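Local coordinates for 1,4-dihydroxy-2-naphthoyl-CoA hydrolase (Synechocystis sp., PDB 4K00), which hydrolyses the thioester of 1,4-dihydroxy-2-naphthoyl-CoA to release 1,4-dihydroxy-2-naphthoate and coenzyme A, a step in the biosynthesis of phylloquinone (vitamin K1), at residues G22-F26 with N27-Q31; E35-E38 with S39-S42; I98-E102 with S103-L107; C116-L119 with P120-K123. One frame throughout, in Å; residues are numbered along the deposited sequence. Where two conformers were deposited one is given.

Contact 1 (G22-F26 with N27-Q31); sequences GVVYF and NQFLQ
The backbone turns from an extended approach at Val24 and Tyr25 into the first turn of a helix, where Tyr25 O accepts from Gln28 N at 2.9 Å and Phe26 O takes a weak bond from Phe29 N. The first of these donors stands well above the carbonyl plane. Val24 folds back on the helix: with CG1 anti to the backbone N (chi1 171°), that methyl lies over one face of the Phe29 ring, 3.6 Å from its centroid, a CH-pi contact that suits a short branched residue. Phe26 has its CG wedged between its own N and carbonyl carbon (chi1 80°), which brings the ring over the start of the next residue. Asn27 CB stands 4.0 Å from the Phe26 ring centroid, nearly on the ring normal, and the Asn27 amide runs alongside with its plane 22° from the ring. On the Tyr25 side, CE2 comes within 3.5 Å of Asn27 CB, while the phenol OH bonds to Gln31 of the second subunit. Asn27 ND2 likewise reaches Asn27 O of that subunit, and Gln28 NE2 bonds to Asp17. The Tyr25 side chain also touches Asp19, the predicted active-site residue. This loop-to-helix entry at a subunit interface leads into the long central helix of the hotdog fold, beside the probable catalytic site.

Contact 2 (E35-E38 with S39-S42); sequences EAYE and SWLS
Glu35 O accepts a hydrogen bond from the backbone N of Ser39 at 2.7 Å, and Ser39 OG lies 2.9 Å from the same oxygen. Serine suits the place because its short side chain, with OG anti to the carbonyl carbon and beside the backbone N (chi1 -59°), can turn back to the preceding turn. The next amides continue the pattern: Trp40 N bonds to Ala36 O at 2.8 Å, and Leu41 N to Tyr37 O in a nearly straight bond (N-H...O 168°). These bonds belong to helix 26-43, the long helix that the sheet of the hotdog fold wraps around. One turn apart on it, Tyr37 and Leu41 meet. Leu41 CD1 sits over one face of the Tyr37 ring, displaced toward the rim, 4.0 Å from the ring centroid in a CH-pi contact. The ring gets there because CG is anti to the backbone N (chi1 161°), which swings it along the helix toward Leu41. Trp40 CE3 touches Tyr37 CD1 more loosely, at 4.3 Å. Replacing Tyr37 by an alanine would probably leave Leu41 CD1 without the ring face it rests on and open a gap toward Trp131 and Leu48. The buried carboxylates are also engaged: Glu35 forms a salt bridge with Arg11 and a hydrogen bond with Tyr9, whereas Glu38 bonds to His34 and to the backbone N of Leu15 of the fourth subunit.

Contact 3 (I98-E102 with S103-L107); sequences ISQAE and SAQLL
Gln100 carries its CG anti to the carbonyl carbon and bends at the next bond (chi2 -78°), while Gln105 runs out extended with CG anti to its backbone N (chi1 -178°), and the two side chains run next to each other in the same direction. Their amide planes are 32° apart, and a water joins them: it accepts from Gln100 NE2 at 2.8 Å and donates to Gln105 OE1 at 3.0 Å. Glutamine is apt here, having both a donor and an acceptor on a long arm; Gln100 NE2 also bonds to Asp76. Beneath this bridge the backbones pair as a beta hairpin between strands 91-100 and 106-118, Ser99 and Leu106 forming an antiparallel non-hydrogen-bonded pair. Leu107 N gives a bond to Ile98 O at 2.7 Å, in the carbonyl plane, and Gln100 N gives one to Gln105 O at 2.9 Å. At the tip, Ala104 N reaches Gln100 O from above its carbonyl plane. Ala104 has a positive phi, a left-handed conformation less usual for a residue with a CB, adopted here within the tight turn that this bond closes. Ser103 OG accepts from Gln105 N at 3.2 Å, making an ST turn, and the same oxygen lies against Gln100 CB. On the buried side Leu107 CD1 crosses over to Gln100 NE2 at 3.9 Å and packs loosely on Ile98 CG2. Ile98 in turn leans on Phe29 and Cys33 of helix 26-43, while outward Glu102 forms a salt bridge with Arg77.

Contact 4 (C116-L119 with P120-K123); sequences CIAL and PERK
The guanidinium of Arg122 lies flat against Ile117, whose CD1 methyl stands 3.4 Å above one face, offset toward the rim; Leu119 CD2 comes in obliquely, 4.0 Å from NH1. The aliphatic stem shares in this, for Arg122 CG is also close to both residues. Ile117 reaches the group because its CG1 stands between the backbone N and the carbonyl carbon (chi1 56°), and the chain then extends to place CD1 under the cation. An arginine fits such a spot, since its flat, polarisable head can spread over methyl groups. A valine in place of Ile117 would probably lose the CD1 methyl and with it the support under the guanidinium, leaving that group freer to turn. Behind these side chains the strand reverses. Ala118 N bonds to Lys123 O at 2.8 Å, and Ala118 O receives Arg122 N at 2.8 Å and Lys123 N at 3.4 Å, both weakly. Because Arg122 and Lys123 both face Ala118, the turn carries a G1 beta bulge, with Arg122 at a positive phi of 62°. The peptide bond between Leu119 and Pro120 is cis, consistent with the sharp reversal of the chain here. Glu121 curls back over the turn, OE2 lying 3.7 Å from Ala118 CB. Inward, Ile117 packs on Ala58 and Pro60 of strand 57-68, whereas Arg122 touches Pro71 of the second subunit.

The four contacts follow one another along the chain without nesting or crossing. Contact 1 forms the entry from the loop after strand 6-12 into helix 26-43, and contact 2 is one stretch within that same helix, closing no loop; their centres are about 18 Å apart. Contact 3 closes the hairpin from strand 91-100 into strand 106-118, and touches contact 1 where Ile98 CD1 packs against Phe29 O at 3.7 Å, joining the sheet to the start of the helix. Contact 4 closes the turn from the other end of strand 106-118 into strand 123-124; it and contact 3, with centres about 39 Å apart, lie on opposite sides of the chain's centre.

Contact 1 (G22-F26 with N27-Q31)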
# COMPACT_ATOMS: atom_id res chain seq x y z
N GLY A 22 -4.83 7.61 -13.89
CA GLY A 22 -3.96 7.08 -14.93
C GLY A 22 -2.47 7.34 -14.72
O GLY A 22 -1.67 7.05 -15.60
N VAL A 23 -2.11 7.86 -13.55
CA VAL A 23 -0.72 8.24 -13.27
C VAL A 23 -0.26 7.68 -11.91
O VAL A 23 -1.07 7.17 -11.14
CB VAL A 23 -0.53 9.78 -13.25
CG1 VAL A 23 -0.96 10.41 -14.58
CG2 VAL A 23 -1.28 10.42 -12.09
N VAL A 24 1.03 7.78 -11.63
CA VAL A 24 1.56 7.37 -10.31
C VAL A 24 0.94 8.23 -9.20
O VAL A 24 0.94 9.46 -9.26
CB VAL A 24 3.10 7.47 -10.26
CG1 VAL A 24 3.61 7.27 -8.85
CG2 VAL A 24 3.72 6.46 -11.21
N TYR A 25 0.38 7.55 -8.20
CA TYR A 25 -0.21 8.19 -7.01
C TYR A 25 0.87 8.89 -6.19
O TYR A 25 1.98 8.36 -6.04
CB TYR A 25 -0.90 7.11 -6.18
CG TYR A 25 -1.67 7.56 -4.96
CD1 TYR A 25 -2.83 8.31 -5.08
CD2 TYR A 25 -1.24 7.21 -3.69
CE1 TYR A 25 -3.55 8.70 -3.95
CE2 TYR A 25 -1.95 7.60 -2.56
CZ TYR A 25 -3.10 8.34 -2.69
OH TYR A 25 -3.81 8.74 -1.57
N PHE A 26 0.56 10.07 -5.66
CA PHE A 26 1.57 10.96 -5.10
C PHE A 26 2.41 10.22 -4.06
O PHE A 26 3.63 10.34 -4.04
CB PHE A 26 0.93 12.21 -4.50
CG PHE A 26 0.34 12.00 -3.13
CD1 PHE A 26 -0.90 11.39 -2.97
CD2 PHE A 26 1.03 12.41 -2.00
CE1 PHE A 26 -1.42 11.20 -1.71
CE2 PHE A 26 0.51 12.22 -0.74
CZ PHE A 26 -0.72 11.61 -0.60
N ASN A 27 1.75 9.42 -3.23
CA ASN A 27 2.36 8.79 -2.07
C ASN A 27 3.31 7.68 -2.48
O ASN A 27 4.23 7.33 -1.74
CB ASN A 27 1.26 8.17 -1.20
CG ASN A 27 1.59 8.21 0.27
OD1 ASN A 27 2.44 8.99 0.71
ND2 ASN A 27 0.92 7.38 1.04
N GLN A 28 3.08 7.12 -3.66
CA GLN A 28 3.97 6.08 -4.19
C GLN A 28 5.36 6.61 -4.57
O GLN A 28 6.34 5.90 -4.43
CB GLN A 28 3.31 5.32 -5.35
CG GLN A 28 2.11 4.48 -4.95
CD GLN A 28 2.47 3.43 -3.92
OE1 GLN A 28 1.96 3.45 -2.81
NE2 GLN A 28 3.37 2.53 -4.28
N PHE A 29 5.45 7.86 -5.02
CA PHE A 29 6.75 8.48 -5.22
C PHE A 29 7.55 8.53 -3.91
O PHE A 29 8.76 8.28 -3.90
CB PHE A 29 6.62 9.89 -5.80
CG PHE A 29 6.25 9.93 -7.27
CD1 PHE A 29 7.14 9.49 -8.24
CD2 PHE A 29 5.04 10.47 -7.68
CE1 PHE A 29 6.82 9.56 -9.59
CE2 PHE A 29 4.72 10.55 -9.03
CZ PHE A 29 5.61 10.09 -9.98
N LEU A 30 6.88 8.88 -2.81
CA LEU A 30 7.54 8.89 -1.50
C LEU A 30 7.97 7.50 -1.08
O LEU A 30 9.03 7.34 -0.47
CB LEU A 30 6.63 9.47 -0.42
CG LEU A 30 6.81 10.95 -0.10
CD1 LEU A 30 5.84 11.37 0.99
CD2 LEU A 30 8.25 11.27 0.29
N GLN A 31 7.14 6.49 -1.39
CA GLN A 31 7.51 5.09 -1.14
C GLN A 31 8.81 4.75 -1.90
O GLN A 31 9.70 4.11 -1.35
CB GLN A 31 6.35 4.15 -1.54
CG GLN A 31 6.63 2.66 -1.46
CD GLN A 31 7.25 2.26 -0.14
OE1 GLN A 31 6.93 2.83 0.91
NE2 GLN A 31 8.15 1.28 -0.19

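Contact 2 (E35-E38 with S39-S42)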
# COMPACT_ATOMS: atom_id res chain seq x y z
N GLU A 35 12.43 3.38 -0.50
CA GLU A 35 13.09 2.22 -1.12
C GLU A 35 14.53 2.53 -1.53
O GLU A 35 15.42 1.70 -1.34
CB GLU A 35 12.31 1.73 -2.33
CG GLU A 35 10.93 1.17 -2.00
CD GLU A 35 10.11 0.87 -3.24
OE1 GLU A 35 10.67 0.80 -4.36
OE2 GLU A 35 8.88 0.71 -3.09
N ALA A 36 14.75 3.71 -2.11
CA ALA A 36 16.10 4.12 -2.50
C ALA A 36 16.99 4.18 -1.28
O ALA A 36 18.13 3.70 -1.29
CB ALA A 36 16.06 5.49 -3.17
N TYR A 37 16.46 4.76 -0.21
CA TYR A 37 17.12 4.80 1.08
C TYR A 37 17.45 3.38 1.54
O TYR A 37 18.59 3.09 1.91
CB TYR A 37 16.24 5.57 2.07
CG TYR A 37 16.53 5.35 3.55
CD1 TYR A 37 17.77 5.64 4.09
CD2 TYR A 37 15.55 4.86 4.40
CE1 TYR A 37 18.03 5.44 5.44
CE2 TYR A 37 15.78 4.66 5.74
CZ TYR A 37 17.02 4.96 6.27
OH TYR A 37 17.26 4.75 7.61
N GLU A 38 16.47 2.48 1.47
CA GLU A 38 16.68 1.10 1.88
C GLU A 38 17.68 0.37 1.01
O GLU A 38 18.43 -0.46 1.50
CB GLU A 38 15.35 0.33 1.93
CG GLU A 38 14.47 0.76 3.10
CD GLU A 38 13.12 0.09 3.07
OE1 GLU A 38 12.18 0.72 2.54
OE2 GLU A 38 13.01 -1.04 3.57
N SER A 39 17.69 0.67 -0.29
CA SER A 39 18.62 0.02 -1.20
C SER A 39 20.04 0.53 -0.93
O SER A 39 21.01 -0.23 -0.99
CB SER A 39 18.25 0.28 -2.66
OG SER A 39 16.95 -0.20 -2.95
N TRP A 40 20.15 1.81 -0.61
CA TRP A 40 21.44 2.36 -0.25
C TRP A 40 21.96 1.67 1.03
O TRP A 40 23.11 1.25 1.08
CB TRP A 40 21.35 3.87 -0.07
CG TRP A 40 22.56 4.46 0.54
CD1 TRP A 40 23.76 4.69 -0.07
CD2 TRP A 40 22.71 4.88 1.89
NE1 TRP A 40 24.64 5.25 0.83
CE2 TRP A 40 24.02 5.36 2.04
CE3 TRP A 40 21.85 4.91 2.99
CZ2 TRP A 40 24.50 5.86 3.25
CZ3 TRP A 40 22.33 5.39 4.20
CH2 TRP A 40 23.64 5.87 4.31
N LEU A 41 21.10 1.55 2.03
CA LEU A 41 21.45 0.83 3.27
C LEU A 41 21.99 -0.57 2.97
O LEU A 41 23.01 -0.98 3.52
CB LEU A 41 20.22 0.68 4.18
CG LEU A 41 19.73 1.94 4.90
CD1 LEU A 41 18.45 1.63 5.67
CD2 LEU A 41 20.80 2.51 5.81
N SER A 42 21.27 -1.29 2.11
CA SER A 42 21.66 -2.64 1.72
C SER A 42 23.02 -2.66 1.02
O SER A 42 23.85 -3.53 1.29
CB SER A 42 20.59 -3.23 0.79
OG SER A 42 20.88 -4.56 0.44

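Contact 3 (I98-E102 with S103-L107)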
# COMPACT_ATOMS: atom_id res chain seq x y z
N ILE A 98 13.65 12.37 -8.46
CA ILE A 98 13.08 11.28 -9.24
C ILE A 98 12.92 11.72 -10.69
O ILE A 98 12.31 12.76 -10.98
CB ILE A 98 11.70 10.82 -8.70
CG1 ILE A 98 11.81 10.51 -7.21
CG2 ILE A 98 11.21 9.60 -9.46
CD1 ILE A 98 10.47 10.19 -6.55
N SER A 99 13.48 10.93 -11.60
CA SER A 99 13.48 11.28 -13.00
C SER A 99 13.13 10.07 -13.85
O SER A 99 13.27 8.93 -13.41
CB SER A 99 14.86 11.82 -13.40
OG SER A 99 15.86 10.86 -13.11
N GLN A 100 12.69 10.33 -15.08
CA GLN A 100 12.61 9.29 -16.11
C GLN A 100 14.01 8.84 -16.52
O GLN A 100 14.89 9.67 -16.75
CB GLN A 100 11.87 9.82 -17.34
CG GLN A 100 10.41 10.15 -17.08
CD GLN A 100 9.53 8.92 -17.04
OE1 GLN A 100 9.99 7.81 -17.27
NE2 GLN A 100 8.26 9.11 -16.72
N ALA A 101 14.21 7.53 -16.61
CA ALA A 101 15.54 7.01 -16.84
C ALA A 101 16.04 7.46 -18.21
O ALA A 101 17.21 7.80 -18.36
CB ALA A 101 15.55 5.49 -16.75
N GLU A 102 15.15 7.48 -19.20
CA GLU A 102 15.58 7.64 -20.59
C GLU A 102 15.69 9.12 -20.97
O GLU A 102 16.69 9.54 -21.54
CB GLU A 102 14.60 6.94 -21.53
CG GLU A 102 14.36 5.48 -21.20
CD GLU A 102 15.46 4.57 -21.72
OE1 GLU A 102 16.15 4.96 -22.69
OE2 GLU A 102 15.63 3.46 -21.16
N SER A 103 14.66 9.89 -20.64
CA SER A 103 14.61 11.29 -21.02
C SER A 103 15.26 12.21 -19.98
O SER A 103 15.57 13.35 -20.28
CB SER A 103 13.15 11.71 -21.20
OG SER A 103 12.49 11.77 -19.95
N ALA A 104 15.45 11.70 -18.77
CA ALA A 104 15.99 12.48 -17.65
C ALA A 104 15.05 13.60 -17.19
O ALA A 104 15.43 14.45 -16.39
CB ALA A 104 17.35 13.06 -18.00
N GLN A 105 13.81 13.58 -17.67
CA GLN A 105 12.80 14.49 -17.14
C GLN A 105 12.67 14.35 -15.63
O GLN A 105 12.42 13.26 -15.12
CB GLN A 105 11.44 14.21 -17.78
CG GLN A 105 10.34 15.14 -17.32
CD GLN A 105 8.98 14.76 -17.87
OE1 GLN A 105 8.71 13.59 -18.15
NE2 GLN A 105 8.12 15.75 -18.02
N LEU A 106 12.82 15.47 -14.92
CA LEU A 106 12.60 15.52 -13.47
C LEU A 106 11.11 15.48 -13.12
O LEU A 106 10.34 16.37 -13.50
CB LEU A 106 13.23 16.79 -12.90
CG LEU A 106 13.14 16.94 -11.38
CD1 LEU A 106 14.05 15.95 -10.67
CD2 LEU A 106 13.50 18.37 -10.99
N LEU A 107 10.73 14.47 -12.36
CA LEU A 107 9.33 14.28 -11.98
C LEU A 107 9.02 14.86 -10.59
O LEU A 107 7.93 15.38 -10.36
CB LEU A 107 9.01 12.79 -12.00
CG LEU A 107 9.30 12.09 -13.32
CD1 LEU A 107 8.99 10.60 -13.20
CD2 LEU A 107 8.50 12.73 -14.44
O HOH W 1 6.85 11.41 -17.32

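Contact 4 (C116-L119 with P120-K123)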
# COMPACT_ATOMS: atom_id res chain seq x y z
N CYS A 116 17.98 8.98 15.36
CA CYS A 116 18.20 7.82 16.19
C CYS A 116 17.74 8.13 17.60
O CYS A 116 18.14 9.14 18.17
CB CYS A 116 19.68 7.46 16.18
SG CYS A 116 20.08 6.01 17.16
N ILE A 117 16.88 7.27 18.14
CA ILE A 117 16.44 7.40 19.52
C ILE A 117 16.66 6.11 20.31
O ILE A 117 16.50 5.00 19.78
CB ILE A 117 14.96 7.80 19.63
CG1 ILE A 117 14.07 6.81 18.87
CG2 ILE A 117 14.75 9.20 19.08
CD1 ILE A 117 12.59 7.05 19.02
N ALA A 118 17.05 6.27 21.57
CA ALA A 118 17.14 5.14 22.48
C ALA A 118 15.75 4.78 22.98
O ALA A 118 14.94 5.66 23.24
CB ALA A 118 18.05 5.48 23.64
N LEU A 119 15.49 3.48 23.08
CA LEU A 119 14.20 2.99 23.57
C LEU A 119 14.39 2.40 24.96
O LEU A 119 15.47 1.92 25.29
CB LEU A 119 13.64 1.92 22.63
CG LEU A 119 13.37 2.36 21.19
CD1 LEU A 119 12.96 1.17 20.33
CD2 LEU A 119 12.31 3.45 21.16
N PRO A 120 13.34 2.43 25.80
CA PRO A 120 11.96 2.83 25.50
C PRO A 120 11.68 4.33 25.68
O PRO A 120 10.60 4.80 25.32
CB PRO A 120 11.15 2.04 26.53
CG PRO A 120 12.06 1.91 27.69
CD PRO A 120 13.47 1.89 27.16
N GLU A 121 12.66 5.07 26.21
CA GLU A 121 12.45 6.46 26.63
C GLU A 121 12.28 7.41 25.45
O GLU A 121 11.79 8.52 25.62
CB GLU A 121 13.59 6.92 27.52
CG GLU A 121 14.96 6.89 26.86
CD GLU A 121 15.68 5.56 27.06
OE1 GLU A 121 14.99 4.51 27.10
OE2 GLU A 121 16.92 5.57 27.17
N ARG A 122 12.70 6.97 24.27
CA ARG A 122 12.56 7.76 23.04
C ARG A 122 13.36 9.07 23.11
O ARG A 122 12.90 10.11 22.66
CB ARG A 122 11.08 8.04 22.71
CG ARG A 122 10.24 6.79 22.48
CD ARG A 122 8.90 7.10 21.82
NE ARG A 122 9.03 7.38 20.39
CZ ARG A 122 9.08 6.46 19.43
NH1 ARG A 122 9.02 5.17 19.73
NH2 ARG A 122 9.20 6.83 18.15
N LYS A 123 14.57 9.00 23.65
CA LYS A 123 15.46 10.16 23.71
C LYS A 123 16.53 10.09 22.62
O LYS A 123 17.02 9.00 22.31
CB LYS A 123 16.14 10.24 25.08
CG LYS A 123 15.27 10.89 26.16
CD LYS A 123 16.11 11.70 27.14
CE LYS A 123 15.35 12.90 27.69
NZ LYS A 123 14.53 12.54 28.88